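Local atomic coordinates of putative amidohydrolase (Unidentified, PDB entry 3MKV), a protein that probably hydrolyses dipeptides ending in proline, as a zinc-dependent prolidase of the amidohydrolase superfamily. Residues Asn256-Gly270 with Ala306-Lys320. Sequence-based numbering, arbitrary orientation.
Sequences NLIDDETARLVAEHG and AGLHSIEIMKRAGVK
Ala263 and Ala317 bring the two helices together, their CB atoms 3.5 Å apart, and small residues here let the axes close to 8.7 Å at a crossing angle of -47°. Ile313 packs beside this pair. Its CG2, anti to the backbone N, lies 3.8 Å from Ala263 CB and packs over the first turn at Asp260 N, while the other branch, through CG1, carries CD1 to 3.6 Å from Ile258 O. Ile258 CG2 touches both Ser310 CB and Met314 CG. Past the Schellman turn at Gly318, Val319 spreads its two methyls: CG1 meets Val266 CG1 at 4.0 Å, and CG2 comes up against Ala263 O, 3.2 Å away.

Two polar links flank the apolar packing. Arg316 NH1 donates to the syn lone pair of Asp260 OD2 in a 3.0 Å salt bridge, bent at the hydrogen (132°), with carboxylate and guanidinium planes 41° apart. A water donates to the same OD2 and to Ile313 O, tying the carboxylate to the opposing backbone. At the far end Lys320 NZ reaches Gly270 O (3.1 Å) from above the carbonyl plane.

Val266, Met314 and Val319 also touch Val273 of strand 272-274, and Ile258 touches Ile241 of helix 238-246. This is neighbouring-helix packing on the outside of the amidohydrolase TIM barrel, with the loop at Asn256 following zinc ligand His254.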
ATOM      1  N   ASN A 256      24.549 -18.232 -30.714  1.00 54.38           N
ATOM      2  CA  ASN A 256      24.684 -18.034 -32.151  1.00 59.35           C
ATOM      3  C   ASN A 256      25.961 -17.332 -32.611  1.00 61.75           C
ATOM      4  O   ASN A 256      26.606 -17.769 -33.571  1.00 64.22           O
ATOM      5  CB  ASN A 256      23.477 -17.273 -32.696  1.00 58.91           C
ATOM      6  CG  ASN A 256      22.222 -18.118 -32.747  1.00 62.28           C
ATOM      7  OD1 ASN A 256      21.827 -18.742 -31.755  1.00 65.25           O
ATOM      8  ND2 ASN A 256      21.571 -18.124 -33.903  1.00 55.69           N
ATOM      9  N   LEU A 257      26.309 -16.236 -31.946  1.00 60.35           N
ATOM     10  CA  LEU A 257      27.437 -15.409 -32.370  1.00 58.57           C
ATOM     11  C   LEU A 257      28.710 -15.740 -31.599  1.00 58.35           C
ATOM     12  O   LEU A 257      29.620 -14.926 -31.497  1.00 63.22           O
ATOM     13  CB  LEU A 257      27.090 -13.928 -32.216  1.00 55.56           C
ATOM     14  CG  LEU A 257      25.888 -13.525 -33.075  1.00 59.39           C
ATOM     15  CD1 LEU A 257      25.413 -12.111 -32.763  1.00 55.55           C
ATOM     16  CD2 LEU A 257      26.229 -13.672 -34.553  1.00 63.39           C
ATOM     17  N   ILE A 258      28.768 -16.940 -31.046  1.00 58.79           N
ATOM     18  CA  ILE A 258      29.943 -17.352 -30.303  1.00 59.93           C
ATOM     19  C   ILE A 258      31.151 -17.353 -31.232  1.00 62.68           C
ATOM     20  O   ILE A 258      31.015 -17.525 -32.446  1.00 59.44           O
ATOM     21  CB  ILE A 258      29.747 -18.753 -29.685  1.00 58.43           C
ATOM     22  CG1 ILE A 258      30.882 -19.081 -28.721  1.00 50.22           C
ATOM     23  CG2 ILE A 258      29.627 -19.819 -30.772  1.00 45.24           C
ATOM     24  CD1 ILE A 258      30.579 -20.277 -27.836  1.00 46.92           C
ATOM     25  N   ASP A 259      32.333 -17.163 -30.655  1.00 65.15           N
ATOM     26  CA  ASP A 259      33.569 -17.201 -31.422  1.00 67.82           C
ATOM     27  C   ASP A 259      34.518 -18.276 -30.895  1.00 69.81           C
ATOM     28  O   ASP A 259      34.360 -18.760 -29.769  1.00 69.20           O
ATOM     29  CB  ASP A 259      34.250 -15.831 -31.404  1.00 67.65           C
ATOM     30  CG  ASP A 259      34.692 -15.418 -30.014  1.00 75.16           C
ATOM     31  OD1 ASP A 259      34.512 -16.217 -29.063  1.00 67.30           O
ATOM     32  OD2 ASP A 259      35.224 -14.293 -29.874  1.00 81.28           O
ATOM     33  N   ASP A 260      35.499 -18.648 -31.714  1.00 71.99           N
ATOM     34  CA  ASP A 260      36.477 -19.669 -31.343  1.00 69.90           C
ATOM     35  C   ASP A 260      36.949 -19.511 -29.906  1.00 68.80           C
ATOM     36  O   ASP A 260      36.995 -20.482 -29.142  1.00 69.76           O
ATOM     37  CB  ASP A 260      37.682 -19.604 -32.274  1.00 70.86           C
ATOM     38  CG  ASP A 260      37.318 -19.907 -33.712  1.00 89.82           C
ATOM     39  OD1 ASP A 260      37.399 -18.986 -34.555  1.00101.72           O
ATOM     40  OD2 ASP A 260      36.934 -21.062 -34.001  1.00 98.13           O
ATOM     41  N   GLU A 261      37.307 -18.284 -29.544  1.00 65.16           N
ATOM     42  CA  GLU A 261      37.880 -18.011 -28.234  1.00 64.77           C
ATOM     43  C   GLU A 261      36.900 -18.308 -27.092  1.00 64.99           C
ATOM     44  O   GLU A 261      37.288 -18.846 -26.048  1.00 64.14           O
ATOM     45  CB  GLU A 261      38.368 -16.568 -28.159  1.00 64.49           C
ATOM     46  CG  GLU A 261      38.987 -16.212 -26.817  1.00 78.45           C
ATOM     47  CD  GLU A 261      39.131 -14.711 -26.611  1.00 89.91           C
ATOM     48  OE1 GLU A 261      38.866 -14.244 -25.482  1.00 93.13           O
ATOM     49  OE2 GLU A 261      39.507 -14.002 -27.574  1.00 92.24           O
ATOM     50  N   THR A 262      35.633 -17.951 -27.290  1.00 61.63           N
ATOM     51  CA  THR A 262      34.612 -18.200 -26.284  1.00 60.75           C
ATOM     52  C   THR A 262      34.220 -19.669 -26.311  1.00 60.80           C
ATOM     53  O   THR A 262      33.960 -20.274 -25.265  1.00 59.16           O
ATOM     54  CB  THR A 262      33.367 -17.335 -26.515  1.00 60.72           C
ATOM     55  OG1 THR A 262      33.760 -15.971 -26.674  1.00 58.60           O
ATOM     56  CG2 THR A 262      32.416 -17.439 -25.338  1.00 61.21           C
ATOM     57  N   ALA A 263      34.177 -20.241 -27.510  1.00 60.50           N
ATOM     58  CA  ALA A 263      33.888 -21.665 -27.652  1.00 64.69           C
ATOM     59  C   ALA A 263      34.857 -22.443 -26.790  1.00 65.04           C
ATOM     60  O   ALA A 263      34.474 -23.384 -26.098  1.00 65.79           O
ATOM     61  CB  ALA A 263      34.012 -22.099 -29.107  1.00 66.56           C
ATOM     62  N   ARG A 264      36.120 -22.027 -26.832  1.00 68.60           N
ATOM     63  CA  ARG A 264      37.165 -22.668 -26.052  1.00 68.16           C
ATOM     64  C   ARG A 264      36.879 -22.578 -24.563  1.00 64.60           C
ATOM     65  O   ARG A 264      36.991 -23.565 -23.845  1.00 68.16           O
ATOM     66  CB  ARG A 264      38.539 -22.065 -26.371  1.00 71.30           C
ATOM     67  CG  ARG A 264      39.226 -22.679 -27.591  1.00 75.79           C
ATOM     68  CD  ARG A 264      40.750 -22.453 -27.570  1.00 81.61           C
ATOM     69  NE  ARG A 264      41.109 -21.040 -27.700  1.00 80.00           N
ATOM     70  CZ  ARG A 264      40.968 -20.333 -28.821  1.00 79.38           C
ATOM     71  NH1 ARG A 264      40.472 -20.902 -29.916  1.00 79.62           N
ATOM     72  NH2 ARG A 264      41.309 -19.054 -28.845  1.00 77.64           N
ATOM     73  N   LEU A 265      36.506 -21.389 -24.105  1.00 66.67           N
ATOM     74  CA  LEU A 265      36.269 -21.138 -22.683  1.00 63.45           C
ATOM     75  C   LEU A 265      35.124 -21.984 -22.133  1.00 60.54           C
ATOM     76  O   LEU A 265      35.203 -22.524 -21.024  1.00 61.83           O
ATOM     77  CB  LEU A 265      35.981 -19.654 -22.462  1.00 64.61           C
ATOM     78  CG  LEU A 265      35.681 -19.234 -21.026  1.00 65.43           C
ATOM     79  CD1 LEU A 265      36.968 -19.040 -20.236  1.00 60.07           C
ATOM     80  CD2 LEU A 265      34.849 -17.963 -21.032  1.00 65.93           C
ATOM     81  N   VAL A 266      34.053 -22.088 -22.909  1.00 58.62           N
ATOM     82  CA  VAL A 266      32.957 -23.012 -22.591  1.00 58.20           C
ATOM     83  C   VAL A 266      33.450 -24.452 -22.427  1.00 57.83           C
ATOM     84  O   VAL A 266      33.161 -25.112 -21.423  1.00 58.44           O
ATOM     85  CB  VAL A 266      31.885 -22.992 -23.694  1.00 55.11           C
ATOM     86  CG1 VAL A 266      30.878 -24.107 -23.484  1.00 61.20           C
ATOM     87  CG2 VAL A 266      31.205 -21.642 -23.736  1.00 57.78           C
ATOM     88  N   ALA A 267      34.192 -24.934 -23.424  1.00 57.66           N
ATOM     89  CA  ALA A 267      34.744 -26.290 -23.389  1.00 59.87           C
ATOM     90  C   ALA A 267      35.551 -26.516 -22.127  1.00 61.65           C
ATOM     91  O   ALA A 267      35.422 -27.543 -21.467  1.00 65.46           O
ATOM     92  CB  ALA A 267      35.615 -26.531 -24.601  1.00 56.69           C
ATOM     93  N   GLU A 268      36.390 -25.542 -21.803  1.00 65.96           N
ATOM     94  CA  GLU A 268      37.311 -25.647 -20.687  1.00 68.32           C
ATOM     95  C   GLU A 268      36.596 -25.624 -19.350  1.00 67.06           C
ATOM     96  O   GLU A 268      37.079 -26.192 -18.379  1.00 66.30           O
ATOM     97  CB  GLU A 268      38.322 -24.508 -20.741  1.00 70.17           C
ATOM     98  CG  GLU A 268      39.213 -24.433 -19.522  1.00 80.74           C
ATOM     99  CD  GLU A 268      39.612 -23.010 -19.189  1.00 85.93           C
ATOM    100  OE1 GLU A 268      39.548 -22.150 -20.100  1.00 83.19           O
ATOM    101  OE2 GLU A 268      39.978 -22.756 -18.017  1.00 84.27           O
ATOM    102  N   HIS A 269      35.453 -24.949 -19.295  1.00 69.22           N
ATOM    103  CA  HIS A 269      34.679 -24.862 -18.058  1.00 65.83           C
ATOM    104  C   HIS A 269      33.772 -26.065 -17.862  1.00 64.39           C
ATOM    105  O   HIS A 269      33.243 -26.272 -16.780  1.00 63.35           O
ATOM    106  CB  HIS A 269      33.834 -23.593 -18.047  1.00 70.69           C
ATOM    107  CG  HIS A 269      34.521 -22.412 -17.444  1.00 69.64           C
ATOM    108  ND1 HIS A 269      35.447 -21.660 -18.133  1.00 71.84           N
ATOM    109  CD2 HIS A 269      34.409 -21.847 -16.219  1.00 71.28           C
ATOM    110  CE1 HIS A 269      35.879 -20.683 -17.356  1.00 75.32           C
ATOM    111  NE2 HIS A 269      35.262 -20.772 -16.191  1.00 69.99           N
ATOM    112  N   GLY A 270      33.584 -26.852 -18.914  1.00 64.20           N
ATOM    113  CA  GLY A 270      32.737 -28.028 -18.823  1.00 58.78           C
ATOM    114  C   GLY A 270      31.279 -27.672 -19.017  1.00 64.22           C
ATOM    115  O   GLY A 270      30.387 -28.479 -18.734  1.00 67.91           O
ATOM    116  N   ALA A 306      24.373 -16.682 -38.837  1.00 67.95           N
ATOM    117  CA  ALA A 306      25.611 -17.133 -38.204  1.00 64.62           C
ATOM    118  C   ALA A 306      25.460 -18.508 -37.552  1.00 68.02           C
ATOM    119  O   ALA A 306      26.453 -19.195 -37.263  1.00 64.44           O
ATOM    120  CB  ALA A 306      26.062 -16.115 -37.175  1.00 65.31           C
ATOM    121  N   GLY A 307      24.212 -18.899 -37.316  1.00 68.18           N
ATOM    122  CA  GLY A 307      23.904 -20.139 -36.610  1.00 68.67           C
ATOM    123  C   GLY A 307      24.578 -21.378 -37.169  1.00 69.86           C
ATOM    124  O   GLY A 307      25.239 -22.121 -36.438  1.00 66.55           O
ATOM    125  N   LEU A 308      24.404 -21.615 -38.464  1.00 71.53           N
ATOM    126  CA  LEU A 308      24.993 -22.794 -39.087  1.00 75.62           C
ATOM    127  C   LEU A 308      26.500 -22.837 -38.822  1.00 73.86           C
ATOM    128  O   LEU A 308      27.053 -23.879 -38.475  1.00 74.43           O
ATOM    129  CB  LEU A 308      24.698 -22.797 -40.589  1.00 80.72           C
ATOM    130  CG  LEU A 308      24.443 -24.135 -41.297  1.00 85.78           C
ATOM    131  CD1 LEU A 308      23.366 -24.950 -40.595  1.00 81.24           C
ATOM    132  CD2 LEU A 308      24.073 -23.909 -42.771  1.00 79.34           C
ATOM    133  N   HIS A 309      27.163 -21.695 -38.961  1.00 69.24           N
ATOM    134  CA  HIS A 309      28.606 -21.638 -38.752  1.00 70.79           C
ATOM    135  C   HIS A 309      29.036 -21.813 -37.280  1.00 64.95           C
ATOM    136  O   HIS A 309      30.098 -22.386 -37.002  1.00 57.02           O
ATOM    137  CB  HIS A 309      29.189 -20.349 -39.353  1.00 74.59           C
ATOM    138  CG  HIS A 309      30.672 -20.218 -39.177  1.00 81.47           C
ATOM    139  ND1 HIS A 309      31.562 -21.166 -39.633  1.00 83.84           N
ATOM    140  CD2 HIS A 309      31.420 -19.246 -38.602  1.00 91.01           C
ATOM    141  CE1 HIS A 309      32.795 -20.789 -39.339  1.00 88.96           C
ATOM    142  NE2 HIS A 309      32.737 -19.625 -38.715  1.00 90.93           N
ATOM    143  N   SER A 310      28.223 -21.313 -36.350  1.00 60.33           N
ATOM    144  CA  SER A 310      28.518 -21.450 -34.914  1.00 59.73           C
ATOM    145  C   SER A 310      28.765 -22.897 -34.530  1.00 59.13           C
ATOM    146  O   SER A 310      29.608 -23.183 -33.679  1.00 60.16           O
ATOM    147  CB  SER A 310      27.387 -20.870 -34.049  1.00 58.89           C
ATOM    148  OG  SER A 310      26.158 -21.564 -34.247  1.00 56.34           O
ATOM    149  N   ILE A 311      28.022 -23.805 -35.164  1.00 60.01           N
ATOM    150  CA  ILE A 311      28.155 -25.244 -34.922  1.00 61.37           C
ATOM    151  C   ILE A 311      29.571 -25.733 -35.231  1.00 63.45           C
ATOM    152  O   ILE A 311      30.177 -26.471 -34.442  1.00 63.06           O
ATOM    153  CB  ILE A 311      27.141 -26.057 -35.764  1.00 60.09           C
ATOM    154  CG1 ILE A 311      25.708 -25.584 -35.495  1.00 58.24           C
ATOM    155  CG2 ILE A 311      27.275 -27.548 -35.483  1.00 55.24           C
ATOM    156  CD1 ILE A 311      25.287 -25.693 -34.039  1.00 59.56           C
ATOM    157  N   GLU A 312      30.086 -25.318 -36.386  1.00 67.39           N
ATOM    158  CA  GLU A 312      31.445 -25.664 -36.805  1.00 66.21           C
ATOM    159  C   GLU A 312      32.453 -25.161 -35.782  1.00 61.15           C
ATOM    160  O   GLU A 312      33.339 -25.902 -35.359  1.00 59.58           O
ATOM    161  CB  GLU A 312      31.742 -25.062 -38.183  1.00 72.01           C
ATOM    162  CG  GLU A 312      30.857 -25.592 -39.308  1.00 81.24           C
ATOM    163  CD  GLU A 312      30.813 -24.658 -40.514  1.00 87.09           C
ATOM    164  OE1 GLU A 312      31.474 -23.599 -40.468  1.00 86.85           O
ATOM    165  OE2 GLU A 312      30.110 -24.977 -41.499  1.00 86.72           O
ATOM    166  N   ILE A 313      32.299 -23.895 -35.387  1.00 59.41           N
ATOM    167  CA  ILE A 313      33.115 -23.284 -34.340  1.00 55.68           C
ATOM    168  C   ILE A 313      33.094 -24.084 -33.034  1.00 57.25           C
ATOM    169  O   ILE A 313      34.133 -24.284 -32.399  1.00 58.09           O
ATOM    170  CB  ILE A 313      32.665 -21.818 -34.056  1.00 61.00           C
ATOM    171  CG1 ILE A 313      33.048 -20.899 -35.220  1.00 52.02           C
ATOM    172  CG2 ILE A 313      33.245 -21.292 -32.732  1.00 45.93           C
ATOM    173  CD1 ILE A 313      32.568 -19.466 -35.045  1.00 54.20           C
ATOM    174  N   MET A 314      31.914 -24.547 -32.633  1.00 59.01           N
ATOM    175  CA  MET A 314      31.777 -25.227 -31.342  1.00 56.95           C
ATOM    176  C   MET A 314      32.337 -26.634 -31.382  1.00 57.14           C
ATOM    177  O   MET A 314      32.899 -27.115 -30.396  1.00 60.21           O
ATOM    178  CB  MET A 314      30.318 -25.231 -30.864  1.00 60.04           C
ATOM    179  CG  MET A 314      29.879 -23.919 -30.207  1.00 55.15           C
ATOM    180  SD  MET A 314      28.139 -23.866 -29.720  1.00 54.46           S
ATOM    181  CE  MET A 314      27.304 -23.660 -31.288  1.00 57.18           C
ATOM    182  N   LYS A 315      32.178 -27.298 -32.522  1.00 59.27           N
ATOM    183  CA  LYS A 315      32.725 -28.642 -32.695  1.00 62.66           C
ATOM    184  C   LYS A 315      34.251 -28.599 -32.650  1.00 63.86           C
ATOM    185  O   LYS A 315      34.891 -29.334 -31.897  1.00 63.49           O
ATOM    186  CB  LYS A 315      32.263 -29.237 -34.024  1.00 57.61           C
ATOM    187  CG  LYS A 315      32.853 -30.600 -34.311  1.00 59.11           C
ATOM    188  CD  LYS A 315      32.384 -31.123 -35.653  1.00 71.94           C
ATOM    189  CE  LYS A 315      32.947 -32.517 -35.945  1.00 76.78           C
ATOM    190  NZ  LYS A 315      32.340 -33.114 -37.180  1.00 77.32           N
ATOM    191  N   ARG A 316      34.819 -27.720 -33.464  1.00 67.13           N
ATOM    192  CA  ARG A 316      36.250 -27.491 -33.491  1.00 69.07           C
ATOM    193  C   ARG A 316      36.777 -27.298 -32.074  1.00 68.78           C
ATOM    194  O   ARG A 316      37.873 -27.747 -31.736  1.00 69.39           O
ATOM    195  CB  ARG A 316      36.543 -26.254 -34.341  1.00 70.45           C
ATOM    196  CG  ARG A 316      38.005 -26.039 -34.706  1.00 77.08           C
ATOM    197  CD  ARG A 316      38.141 -24.756 -35.515  1.00 84.24           C
ATOM    198  NE  ARG A 316      37.310 -24.804 -36.717  1.00 88.48           N
ATOM    199  CZ  ARG A 316      36.582 -23.789 -37.175  1.00 86.68           C
ATOM    200  NH1 ARG A 316      36.562 -22.628 -36.529  1.00 75.49           N
ATOM    201  NH2 ARG A 316      35.861 -23.940 -38.279  1.00 88.46           N
ATOM    202  N   ALA A 317      35.988 -26.629 -31.243  1.00 69.08           N
ATOM    203  CA  ALA A 317      36.386 -26.350 -29.869  1.00 64.89           C
ATOM    204  C   ALA A 317      36.162 -27.531 -28.919  1.00 65.48           C
ATOM    205  O   ALA A 317      36.685 -27.551 -27.799  1.00 61.16           O
ATOM    206  CB  ALA A 317      35.665 -25.120 -29.361  1.00 66.00           C
ATOM    207  N   GLY A 318      35.384 -28.512 -29.365  1.00 65.23           N
ATOM    208  CA  GLY A 318      35.063 -29.657 -28.519  1.00 63.88           C
ATOM    209  C   GLY A 318      34.001 -29.307 -27.490  1.00 65.12           C
ATOM    210  O   GLY A 318      33.971 -29.858 -26.382  1.00 59.77           O
ATOM    211  N   VAL A 319      33.125 -28.378 -27.857  1.00 63.37           N
ATOM    212  CA  VAL A 319      32.005 -28.015 -26.995  1.00 58.15           C
ATOM    213  C   VAL A 319      30.919 -29.088 -26.990  1.00 55.91           C
ATOM    214  O   VAL A 319      30.388 -29.469 -28.038  1.00 53.73           O
ATOM    215  CB  VAL A 319      31.391 -26.668 -27.414  1.00 58.50           C
ATOM    216  CG1 VAL A 319      30.095 -26.409 -26.653  1.00 61.40           C
ATOM    217  CG2 VAL A 319      32.384 -25.544 -27.177  1.00 52.19           C
ATOM    218  N   LYS A 320      30.611 -29.588 -25.799  1.00 54.22           N
ATOM    219  CA  LYS A 320      29.455 -30.450 -25.599  1.00 44.72           C
ATOM    220  C   LYS A 320      28.164 -29.714 -25.997  1.00 49.70           C
ATOM    221  O   LYS A 320      27.756 -28.740 -25.346  1.00 45.53           O
ATOM    222  CB  LYS A 320      29.405 -30.904 -24.133  1.00 51.60           C
ATOM    223  CG  LYS A 320      30.452 -31.959 -23.785  1.00 48.05           C
ATOM    224  CD  LYS A 320      31.063 -31.772 -22.404  1.00 55.95           C
ATOM    225  CE  LYS A 320      30.037 -31.895 -21.284  1.00 63.74           C
ATOM    226  NZ  LYS A 320      30.522 -31.274 -20.010  1.00 59.52           N
TER
HETATM  227  O   HOH W   1      36.706 -23.309 -32.331  1.00 64.57           O